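Holo-[acyl-carrier-protein] synthase (Helicobacter pylori, PDB 5XUK) belongs to the 4'-phosphopantetheinyl transferase superfamily and binds coenzyme A between neighbouring copies of its small alpha+beta chain. Local coordinates at residues 50-55 with 108-113; 67-72 with 83-88. All coordinates share one frame; numbering follows the deposited sequence.

Interaction 1. Residues 50-55 with 108-113; sequences KEACSK and AIAVVV. With COA (coenzyme A), chain B.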
loop_
_atom_site.group_PDB
_atom_site.type_symbol
_atom_site.label_atom_id
_atom_site.label_comp_id
_atom_site.label_asym_id
_atom_site.label_seq_id
_atom_site.Cartn_x
_atom_site.Cartn_y
_atom_site.Cartn_z
ATOM N N LYS A 50 7.712 10.622 -0.256
ATOM C CA LYS A 50 7.612 11.886 0.458
ATOM C C LYS A 50 6.141 12.287 0.575
ATOM O O LYS A 50 5.675 12.697 1.623
ATOM C CB LYS A 50 8.430 12.962 -0.255
ATOM C CG LYS A 50 9.932 12.732 -0.143
ATOM C CD LYS A 50 10.729 14.035 -0.255
ATOM C CE LYS A 50 12.239 13.781 -0.181
ATOM N NZ LYS A 50 13.042 14.992 0.188
ATOM N N GLU A 51 5.407 12.165 -0.509
ATOM C CA GLU A 51 3.959 12.320 -0.432
ATOM C C GLU A 51 3.347 11.420 0.644
ATOM O O GLU A 51 2.584 11.894 1.473
ATOM C CB GLU A 51 3.332 12.031 -1.777
ATOM C CG GLU A 51 3.679 13.037 -2.859
ATOM C CD GLU A 51 3.065 14.411 -2.623
ATOM O OE1 GLU A 51 2.957 15.181 -3.604
ATOM O OE2 GLU A 51 2.684 14.718 -1.474
ATOM N N ALA A 52 3.744 10.144 0.672
ATOM C CA ALA A 52 3.160 9.160 1.587
ATOM C C ALA A 52 3.451 9.517 3.030
ATOM O O ALA A 52 2.639 9.254 3.931
ATOM C CB ALA A 52 3.697 7.768 1.275
ATOM N N CYS A 53 4.643 10.067 3.251
ATOM C CA CYS A 53 5.057 10.550 4.566
ATOM C C CYS A 53 4.211 11.736 5.039
ATOM O O CYS A 53 3.921 11.856 6.237
ATOM C CB CYS A 53 6.515 11.011 4.534
ATOM S SG CYS A 53 7.170 11.304 6.190
ATOM N N SER A 54 3.870 12.624 4.106
ATOM C CA SER A 54 3.105 13.817 4.441
ATOM C C SER A 54 1.664 13.432 4.760
ATOM O O SER A 54 1.066 14.013 5.657
ATOM C CB SER A 54 3.172 14.866 3.337
ATOM O OG SER A 54 2.600 14.457 2.092
ATOM N N LYS A 55 1.137 12.426 4.059
ATOM C CA LYS A 55 -0.203 11.897 4.340
ATOM C C LYS A 55 -0.250 11.121 5.649
ATOM O O LYS A 55 -1.266 11.126 6.337
ATOM C CB LYS A 55 -0.676 10.977 3.226
ATOM C CG LYS A 55 -0.907 11.634 1.884
ATOM C CD LYS A 55 -1.563 10.627 0.963
ATOM C CE LYS A 55 -1.723 11.177 -0.426
ATOM N NZ LYS A 55 -2.203 10.099 -1.307
ATOM N N ALA A 108 4.997 3.800 -9.526
ATOM C CA ALA A 108 5.717 3.713 -8.263
ATOM C C ALA A 108 4.714 3.890 -7.154
ATOM O O ALA A 108 3.808 4.703 -7.280
ATOM C CB ALA A 108 6.785 4.816 -8.163
ATOM N N ILE A 109 4.913 3.187 -6.046
ATOM C CA ILE A 109 4.119 3.422 -4.869
ATOM C C ILE A 109 4.954 3.299 -3.644
ATOM O O ILE A 109 5.948 2.570 -3.629
ATOM C CB ILE A 109 2.950 2.409 -4.724
ATOM C CG1 ILE A 109 3.449 0.979 -4.708
ATOM C CG2 ILE A 109 1.991 2.548 -5.890
ATOM C CD1 ILE A 109 2.334 -0.004 -4.415
ATOM N N ALA A 110 4.501 3.973 -2.595
ATOM C CA ALA A 110 5.212 4.045 -1.341
ATOM C C ALA A 110 4.197 4.109 -0.235
ATOM O O ALA A 110 3.090 4.598 -0.426
ATOM C CB ALA A 110 6.086 5.315 -1.307
ATOM N N VAL A 111 4.632 3.711 0.945
ATOM C CA VAL A 111 3.805 3.705 2.139
ATOM C C VAL A 111 4.704 4.019 3.319
ATOM O O VAL A 111 5.882 3.666 3.324
ATOM C CB VAL A 111 3.148 2.314 2.368
ATOM C CG1 VAL A 111 4.198 1.271 2.770
ATOM C CG2 VAL A 111 2.032 2.433 3.392
ATOM N N VAL A 112 4.150 4.720 4.296
ATOM C CA VAL A 112 4.884 5.114 5.493
ATOM C C VAL A 112 3.988 4.894 6.681
ATOM O O VAL A 112 2.802 5.239 6.632
ATOM C CB VAL A 112 5.296 6.605 5.436
ATOM C CG1 VAL A 112 5.877 7.071 6.767
ATOM C CG2 VAL A 112 6.281 6.831 4.299
ATOM N N VAL A 113 4.556 4.303 7.723
ATOM C CA VAL A 113 3.908 4.193 9.025
ATOM C C VAL A 113 4.665 5.019 10.072
ATOM O O VAL A 113 5.872 4.832 10.281
ATOM C CB VAL A 113 3.840 2.735 9.490
ATOM C CG1 VAL A 113 3.295 2.667 10.906
ATOM C CG2 VAL A 113 2.955 1.927 8.556
HETATM N N1A COA B . -3.443 14.021 5.116
HETATM C C2A COA B . -3.668 12.762 4.682
HETATM N N3A COA B . -4.215 12.493 3.484
HETATM C C4A COA B . -4.583 13.490 2.662
HETATM C C5A COA B . -4.368 14.884 3.072
HETATM C C6A COA B . -3.751 15.111 4.391
HETATM N N6A COA B . -3.508 16.364 4.855
HETATM N N7A COA B . -4.825 15.654 2.071
HETATM C C8A COA B . -5.285 14.841 1.081
HETATM N N9A COA B . -5.143 13.542 1.457
HETATM C C1B COA B . -5.556 12.368 0.680
HETATM C C2B COA B . -7.037 12.497 0.307
HETATM O O2B COA B . -7.789 11.339 0.669
HETATM C C3B COA B . -7.056 12.649 -1.196
HETATM O O3B COA B . -8.100 11.928 -1.842
HETATM P P3B COA B . -9.635 12.463 -1.886
HETATM O O7A COA B . -9.511 13.973 -1.930
HETATM O O8A COA B . -10.180 11.922 -3.182
HETATM O O9A COA B . -10.208 11.871 -0.611
HETATM C C4B COA B . -5.720 12.066 -1.584
HETATM O O4B COA B . -4.806 12.335 -0.524
HETATM C C5B COA B . -5.213 12.621 -2.893
HETATM O O5B COA B . -4.654 11.488 -3.518
HETATM P P1A COA B . -3.359 11.572 -4.416
HETATM O O1A COA B . -3.925 11.998 -5.754
HETATM O O2A COA B . -2.506 10.332 -4.292
HETATM O O3A COA B . -2.549 12.696 -3.644
HETATM P P2A COA B . -1.419 13.539 -4.401
HETATM O O4A COA B . -0.145 12.710 -4.496
HETATM O O5A COA B . -2.042 14.098 -5.667
HETATM O O6A COA B . -1.244 14.738 -3.324
HETATM C CBP COA B . -1.054 15.823 -1.131
HETATM C CCP COA B . -1.632 14.659 -1.940
HETATM C CDP COA B . -2.134 16.454 -0.266
HETATM C CEP COA B . 0.047 15.302 -0.217
HETATM C CAP COA B . -0.524 16.882 -2.118
HETATM O OAP COA B . -1.612 17.694 -2.573
HETATM C C9P COA B . 0.529 17.787 -1.557
HETATM O O9P COA B . 0.414 18.273 -0.442
HETATM N N8P COA B . 1.560 18.025 -2.372
#

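Interaction 2. Residues 67-72 with 83-88; sequences FLDIKI and TLSKEK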
loop_
_atom_site.group_PDB
_atom_site.type_symbol
_atom_site.label_atom_id
_atom_site.label_comp_id
_atom_site.label_asym_id
_atom_site.label_seq_id
_atom_site.Cartn_x
_atom_site.Cartn_y
_atom_site.Cartn_z
ATOM N N PHE A 67 8.771 19.121 1.209
ATOM C CA PHE A 67 9.509 18.030 0.623
ATOM C C PHE A 67 10.909 17.932 1.226
ATOM O O PHE A 67 11.347 16.849 1.592
ATOM C CB PHE A 67 9.637 18.243 -0.888
ATOM C CG PHE A 67 8.409 17.880 -1.679
ATOM C CD1 PHE A 67 7.833 16.605 -1.569
ATOM C CD2 PHE A 67 7.861 18.776 -2.586
ATOM C CE1 PHE A 67 6.729 16.259 -2.321
ATOM C CE2 PHE A 67 6.746 18.431 -3.340
ATOM C CZ PHE A 67 6.184 17.172 -3.205
ATOM N N LEU A 68 11.604 19.060 1.368
ATOM C CA LEU A 68 12.993 19.023 1.856
ATOM C C LEU A 68 13.101 18.830 3.365
ATOM O O LEU A 68 14.199 18.593 3.882
ATOM C CB LEU A 68 13.765 20.256 1.420
ATOM C CG LEU A 68 13.974 20.351 -0.096
ATOM C CD1 LEU A 68 14.567 21.712 -0.451
ATOM C CD2 LEU A 68 14.865 19.220 -0.596
ATOM N N ASP A 69 11.980 18.882 4.080
ATOM C CA ASP A 69 11.992 18.485 5.498
ATOM C C ASP A 69 12.084 16.960 5.664
ATOM O O ASP A 69 12.339 16.468 6.774
ATOM C CB ASP A 69 10.751 18.993 6.224
ATOM C CG ASP A 69 10.685 20.512 6.284
ATOM O OD1 ASP A 69 11.707 21.127 6.654
ATOM O OD2 ASP A 69 9.609 21.081 5.966
ATOM N N ILE A 70 11.854 16.216 4.577
ATOM C CA ILE A 70 11.843 14.762 4.647
ATOM C C ILE A 70 13.124 14.258 3.998
ATOM O O ILE A 70 13.343 14.466 2.785
ATOM C CB ILE A 70 10.627 14.161 3.919
ATOM C CG1 ILE A 70 9.312 14.747 4.456
ATOM C CG2 ILE A 70 10.606 12.654 4.082
ATOM C CD1 ILE A 70 8.233 14.819 3.396
ATOM N N LYS A 71 13.973 13.626 4.802
ATOM C CA LYS A 71 15.224 13.068 4.292
ATOM C C LYS A 71 15.083 11.566 4.084
ATOM O O LYS A 71 14.832 10.845 5.039
ATOM C CB LYS A 71 16.377 13.343 5.256
ATOM C CG LYS A 71 17.712 12.721 4.836
ATOM C CD LYS A 71 18.816 13.033 5.850
ATOM C CE LYS A 71 19.711 11.836 6.167
ATOM N NZ LYS A 71 20.180 11.886 7.586
ATOM N N ILE A 72 15.242 11.110 2.840
ATOM C CA ILE A 72 15.335 9.684 2.532
ATOM C C ILE A 72 16.813 9.273 2.403
ATOM O O ILE A 72 17.589 9.966 1.753
ATOM C CB ILE A 72 14.646 9.328 1.195
ATOM C CG1 ILE A 72 13.181 9.797 1.170
ATOM C CG2 ILE A 72 14.720 7.815 0.951
ATOM C CD1 ILE A 72 12.667 10.000 -0.242
ATOM N N THR A 83 13.868 10.061 7.606
ATOM C CA THR A 83 13.997 10.870 8.811
ATOM C C THR A 83 13.493 12.281 8.533
ATOM O O THR A 83 13.587 12.780 7.409
ATOM C CB THR A 83 15.459 10.933 9.294
ATOM O OG1 THR A 83 16.302 11.345 8.213
ATOM C CG2 THR A 83 15.934 9.568 9.791
ATOM N N LEU A 84 12.941 12.911 9.562
ATOM C CA LEU A 84 12.554 14.308 9.495
ATOM C C LEU A 84 13.601 15.130 10.213
ATOM O O LEU A 84 14.420 14.579 10.949
ATOM C CB LEU A 84 11.208 14.517 10.175
ATOM C CG LEU A 84 10.006 13.871 9.497
ATOM C CD1 LEU A 84 8.800 13.991 10.406
ATOM C CD2 LEU A 84 9.738 14.526 8.154
ATOM N N SER A 85 13.567 16.444 9.998
ATOM C CA SER A 85 14.321 17.391 10.827
ATOM C C SER A 85 14.099 17.087 12.309
ATOM O O SER A 85 12.974 16.819 12.729
ATOM C CB SER A 85 13.871 18.825 10.544
ATOM O OG SER A 85 13.822 19.077 9.151
ATOM N N LYS A 86 15.174 17.133 13.093
ATOM C CA LYS A 86 15.110 16.871 14.542
ATOM C C LYS A 86 14.062 17.748 15.242
ATOM O O LYS A 86 13.474 17.340 16.247
ATOM C CB LYS A 86 16.490 17.082 15.182
ATOM C CG LYS A 86 17.532 16.050 14.759
ATOM C CD LYS A 86 18.944 16.617 14.757
ATOM C CE LYS A 86 19.939 15.613 14.195
ATOM N NZ LYS A 86 21.318 16.166 14.095
ATOM N N GLU A 87 13.842 18.946 14.700
ATOM C CA GLU A 87 12.788 19.839 15.169
ATOM C C GLU A 87 11.419 19.297 14.770
ATOM O O GLU A 87 10.582 19.025 15.635
ATOM C CB GLU A 87 12.976 21.254 14.605
ATOM C CG GLU A 87 14.027 22.093 15.332
ATOM C CD GLU A 87 15.463 21.670 15.046
ATOM O OE1 GLU A 87 15.728 21.099 13.959
ATOM O OE2 GLU A 87 16.335 21.919 15.912
ATOM N N LYS A 88 11.210 19.135 13.461
ATOM C CA LYS A 88 9.962 18.577 12.907
ATOM C C LYS A 88 9.584 17.243 13.550
ATOM O O LYS A 88 8.401 16.954 13.756
ATOM C CB LYS A 88 10.081 18.384 11.397
ATOM C CG LYS A 88 10.187 19.671 10.599
ATOM C CD LYS A 88 8.852 20.384 10.515
ATOM C CE LYS A 88 8.982 21.704 9.773
ATOM N NZ LYS A 88 7.682 22.421 9.699
#

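Interaction 1. Residues 50-55 with 108-113
With chi1 at 172°, Val112 sets CG1 anti to its backbone N and swings CG2 beside that N, so that CG2 rests 3.8 Å from Cys53 N. Cys53 turns SG anti to its own backbone N and offers CB to the same methyl. One residue earlier, the methyl of Ala52 stands over the strand backbone, its CB 3.6 Å from Ala110 O and 4.3 Å from Ala110 CB. The alanine pair is consistent with the close approach, 6.8 Å between the axes of segments 50-55 and 108-113. Other residues of the helix segment line the coenzyme A. Lys55, extended beyond CG, runs along the adenine and ribose and ends with NZ 3.0 Å from COA O2A; Asp5, in a salt bridge, and the phosphate would be expected to favour the charged ammonium. Glu51 OE1 receives only a weak bond from COA N8P (3.4 Å), and Ser42, Ser102 and His103 of the third subunit also bond the ligand. Apolar and without hydrogen bonds between its segments, the contact is a helix packed on an antiparallel sheet: segment 50-55 runs obliquely, at 34°, along segment 108-113 of the middle strand, between strands 2-8 and 97-104.

Interaction 2. Residues 67-72 with 83-88
Lys71 lays its aliphatic chain alongside Thr83, the two side chains pointing the same way, with Lys71 CB 3.6 Å from Thr83 OG1. Lys71 CG stands anti to the backbone N (chi1 177°), and bends at chi3 and chi4 leave Lys71 NZ 4.0 Å from Thr83 OG1, where no bond is made. The backbones are joined by a reciprocal pair: Lys71 N donates to Thr83 O at 2.8 Å, almost along the C=O axis, and Thr83 N returns the bond to Lys71 O at 2.9 Å, within the carbonyl plane. Ile70 and Leu84 occupy the other face, again side by side, where CG1 of Ile70 meets CD2 of Leu84 at 3.7 Å; Leu57 and Leu65 also pack on Leu84. Ser85 N makes only a weak bond to Asp69 O, 3.5 Å long. Asp69 and Lys88 cross obliquely, but Asp69 OD2 and Lys88 NZ remain 4.4 Å apart, too far for a salt bridge. Each has another partner: Ser66 N donates to Asp69 OD2, and Lys88 NZ bonds to Glu64 O. The reciprocal Lys71-Thr83 bonds between strands that follow each other antiparallel along the chain identify a beta hairpin, strands 70-74 and 80-84, leading into helix 86-91.

Along the chain, interaction 2 is nested inside the loop closed by interaction 1: helix 40-56 comes first, then the hairpin of strands 70-74 and 80-84, then strand 107-114. The centres of the two interactions lie 13 Å apart; strand 107-114 and the hairpin are in separate sheets, yet the helix touches both. The direct join is Lys50, whose NZ probably donates to Ile70 O at 2.7 Å and to Phe67 O at 2.9 Å, while a salt bridge ties it to Glu32. Lys50 points away from strand 107-114, and Ala52 points toward it. The helix therefore connects the three-stranded sheet with the hairpin, and its Glu51 and Lys55 also contact the bound coenzyme A.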